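Local coordinates for geranyl diphosphate synthase small subunit (Antirrhinum majus, PDB 3QKC) that probably serves as the regulatory partner of a prenyltransferase large subunit in making geranyl diphosphate, the C10 precursor of monoterpenes, at the interface of chains A and B. Residues are numbered along the deposited sequence; one frame, centred on the assembly and turned at random. Chains: chain A/B, Geranyl diphosphate synthase small subunit.

The interface of chains A and B. Residues chain A 124, 127, 134-135, 137-138, 141-142; chain B 124, 127, 134-135, 137-138, 141-142.
This patch is part of the two-fold interface between the two small subunits of the deposited assembly, each with the all-helical isoprenyl diphosphate synthase fold. The structure alone does not show whether this pair forms in the cell. Helix 134-148 of chain A packs against its counterpart, 133-148, of chain B. The end of each preceding helix and the loop after it flank the pair. The contact is apolar, with no hydrogen bond or salt bridge across it. A:Leu138 and B:Leu138 lie at the centre and hide the most surface. They slide past each other in opposite directions, with their CD1 methyls 3.6 Å apart. CG of B:Leu138 is anti to the backbone N (chi1 -151°), and A:Leu138 is turned similarly. Each leucine reaches in between the two helices. CD1 of B:Leu138 meets CD1 of A:Ile141 at 3.5 Å, the two side chains crossing obliquely. CG2 of A:Ile137 touches both methyls of B:Leu138, at about a right angle. The other branch, CD2, also faces the loop methionine. On one side CD2 of A:Leu138 presses on CG of B:Met127 at 3.4 Å, a tight fit. The twin, CG of A:Met127 to CD2 of B:Leu138, is looser at 3.7 Å. Both methionines bend at chi2, but B:Met127 has CG anti to the backbone N and bends again at chi3 (-73°). It crosses A:Asp135 at about a right angle, with CE 3.3 Å from the carboxylate OD1. A:Met127 has an extended chi3 (-174°) and makes no matching contact. At the N-terminal ends of the helices, A:Pro134 and B:Pro134 meet corner to corner, CB to CB at 3.4 Å, also tight. At the opposite edge, CB of B:Ala124 rests on CG1 of A:Ile142 at 3.7 Å. CB of A:Ala124 sits likewise against B:Ile142 and also touches CG2 of B:Ile141.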
loop_
_atom_site.group_PDB
_atom_site.type_symbol
_atom_site.label_atom_id
_atom_site.label_comp_id
_atom_site.label_asym_id
_atom_site.label_seq_id
_atom_site.Cartn_x
_atom_site.Cartn_y
_atom_site.Cartn_z
ATOM N N ALA A 124 -7.327 6.459 -5.655
ATOM C CA ALA A 124 -7.045 6.361 -7.094
ATOM C C ALA A 124 -8.304 6.284 -7.966
ATOM O O ALA A 124 -8.313 6.801 -9.081
ATOM C CB ALA A 124 -6.127 5.180 -7.387
ATOM N N MET A 127 -11.077 9.874 -8.772
ATOM C CA MET A 127 -10.916 10.700 -9.983
ATOM C C MET A 127 -11.667 10.116 -11.173
ATOM O O MET A 127 -12.035 8.936 -11.164
ATOM C CB MET A 127 -9.423 10.871 -10.336
ATOM C CG MET A 127 -8.933 10.248 -11.660
ATOM S SD MET A 127 -8.897 11.397 -13.073
ATOM C CE MET A 127 -8.479 10.272 -14.406
ATOM N N PRO A 134 -6.058 14.585 -12.293
ATOM C CA PRO A 134 -5.195 13.403 -12.326
ATOM C C PRO A 134 -3.826 13.655 -11.706
ATOM O O PRO A 134 -3.270 12.763 -11.065
ATOM C CB PRO A 134 -5.040 13.110 -13.826
ATOM C CG PRO A 134 -6.063 13.928 -14.498
ATOM C CD PRO A 134 -6.272 15.127 -13.644
ATOM N N ASP A 135 -3.285 14.853 -11.914
ATOM C CA ASP A 135 -2.038 15.243 -11.267
ATOM C C ASP A 135 -2.258 15.480 -9.771
ATOM O O ASP A 135 -1.377 15.193 -8.964
ATOM C CB ASP A 135 -1.446 16.492 -11.918
ATOM C CG ASP A 135 -0.135 16.910 -11.285
ATOM O OD1 ASP A 135 0.842 16.143 -11.388
ATOM O OD2 ASP A 135 -0.085 18.000 -10.677
ATOM N N ILE A 137 -4.793 13.978 -7.826
ATOM C CA ILE A 137 -5.072 12.712 -7.146
ATOM C C ILE A 137 -3.802 11.879 -7.055
ATOM O O ILE A 137 -3.565 11.209 -6.055
ATOM C CB ILE A 137 -6.297 11.966 -7.745
ATOM C CG1 ILE A 137 -7.535 12.346 -6.923
ATOM C CG2 ILE A 137 -6.113 10.453 -7.695
ATOM C CD1 ILE A 137 -8.824 12.480 -7.706
ATOM N N LEU A 138 -2.966 11.982 -8.083
ATOM C CA LEU A 138 -1.646 11.381 -8.063
ATOM C C LEU A 138 -0.800 11.998 -6.955
ATOM O O LEU A 138 -0.108 11.279 -6.232
ATOM C CB LEU A 138 -0.962 11.580 -9.408
ATOM C CG LEU A 138 -0.055 10.516 -10.010
ATOM C CD1 LEU A 138 -0.638 9.124 -9.822
ATOM C CD2 LEU A 138 0.130 10.835 -11.509
ATOM N N ILE A 141 -1.890 10.744 -3.636
ATOM C CA ILE A 141 -1.448 9.365 -3.496
ATOM C C ILE A 141 -0.006 9.325 -3.008
ATOM O O ILE A 141 0.337 8.558 -2.096
ATOM C CB ILE A 141 -1.658 8.613 -4.816
ATOM C CG1 ILE A 141 -3.100 8.107 -4.859
ATOM C CG2 ILE A 141 -0.644 7.477 -5.003
ATOM C CD1 ILE A 141 -3.641 7.946 -6.242
ATOM N N ILE A 142 0.808 10.206 -3.582
ATOM C CA ILE A 142 2.176 10.401 -3.131
ATOM C C ILE A 142 2.211 10.707 -1.639
ATOM O O ILE A 142 3.004 10.095 -0.901
ATOM C CB ILE A 142 2.887 11.503 -3.930
ATOM C CG1 ILE A 142 3.151 11.013 -5.351
ATOM C CG2 ILE A 142 4.190 11.867 -3.263
ATOM C CD1 ILE A 142 3.154 12.120 -6.402
ATOM N N ALA B 124 4.015 6.167 -8.598
ATOM C CA ALA B 124 3.434 7.518 -8.592
ATOM C C ALA B 124 4.426 8.618 -8.961
ATOM O O ALA B 124 4.076 9.557 -9.672
ATOM C CB ALA B 124 2.785 7.829 -7.238
ATOM N N MET B 127 5.555 10.006 -12.945
ATOM C CA MET B 127 4.633 10.728 -13.834
ATOM C C MET B 127 5.360 11.486 -14.928
ATOM O O MET B 127 6.319 12.210 -14.654
ATOM C CB MET B 127 3.747 11.693 -13.037
ATOM C CG MET B 127 2.440 12.074 -13.734
ATOM S SD MET B 127 2.551 13.460 -14.881
ATOM C CE MET B 127 2.717 14.846 -13.749
ATOM N N PRO B 134 -0.587 11.049 -16.300
ATOM C CA PRO B 134 -1.425 11.083 -15.090
ATOM C C PRO B 134 -2.649 10.158 -15.166
ATOM O O PRO B 134 -2.983 9.507 -14.176
ATOM C CB PRO B 134 -1.849 12.557 -14.987
ATOM C CG PRO B 134 -1.602 13.126 -16.329
ATOM C CD PRO B 134 -0.410 12.405 -16.856
ATOM N N ASP B 135 -3.295 10.100 -16.331
ATOM C CA ASP B 135 -4.354 9.122 -16.593
ATOM C C ASP B 135 -3.781 7.704 -16.566
ATOM O O ASP B 135 -4.298 6.841 -15.863
ATOM C CB ASP B 135 -5.019 9.400 -17.946
ATOM C CG ASP B 135 -5.750 8.180 -18.512
ATOM O OD1 ASP B 135 -6.757 7.752 -17.899
ATOM O OD2 ASP B 135 -5.321 7.663 -19.577
ATOM N N ILE B 137 -0.573 6.488 -15.556
ATOM C CA ILE B 137 0.114 6.117 -14.312
ATOM C C ILE B 137 -0.889 5.852 -13.197
ATOM O O ILE B 137 -0.734 4.901 -12.432
ATOM C CB ILE B 137 1.206 7.154 -13.936
ATOM C CG1 ILE B 137 2.507 6.771 -14.651
ATOM C CG2 ILE B 137 1.417 7.239 -12.431
ATOM C CD1 ILE B 137 3.511 7.879 -14.794
ATOM N N LEU B 138 -1.944 6.656 -13.151
ATOM C CA LEU B 138 -3.019 6.449 -12.188
ATOM C C LEU B 138 -3.733 5.122 -12.452
ATOM O O LEU B 138 -4.100 4.415 -11.510
ATOM C CB LEU B 138 -4.005 7.615 -12.238
ATOM C CG LEU B 138 -4.836 8.069 -11.039
ATOM C CD1 LEU B 138 -4.067 7.983 -9.728
ATOM C CD2 LEU B 138 -5.323 9.503 -11.291
ATOM N N ILE B 141 -1.596 2.375 -11.079
ATOM C CA ILE B 141 -1.673 2.335 -9.624
ATOM C C ILE B 141 -2.899 1.534 -9.206
ATOM O O ILE B 141 -2.828 0.720 -8.298
ATOM C CB ILE B 141 -1.683 3.758 -9.017
ATOM C CG1 ILE B 141 -0.256 4.205 -8.718
ATOM C CG2 ILE B 141 -2.505 3.824 -7.734
ATOM C CD1 ILE B 141 0.242 5.327 -9.588
ATOM N N ILE B 142 -4.005 1.734 -9.914
ATOM C CA ILE B 142 -5.204 0.945 -9.693
ATOM C C ILE B 142 -4.886 -0.545 -9.807
ATOM O O ILE B 142 -5.274 -1.328 -8.922
ATOM C CB ILE B 142 -6.340 1.363 -10.645
ATOM C CG1 ILE B 142 -6.937 2.691 -10.173
ATOM C CG2 ILE B 142 -7.418 0.292 -10.709
ATOM C CD1 ILE B 142 -7.229 3.684 -11.298
#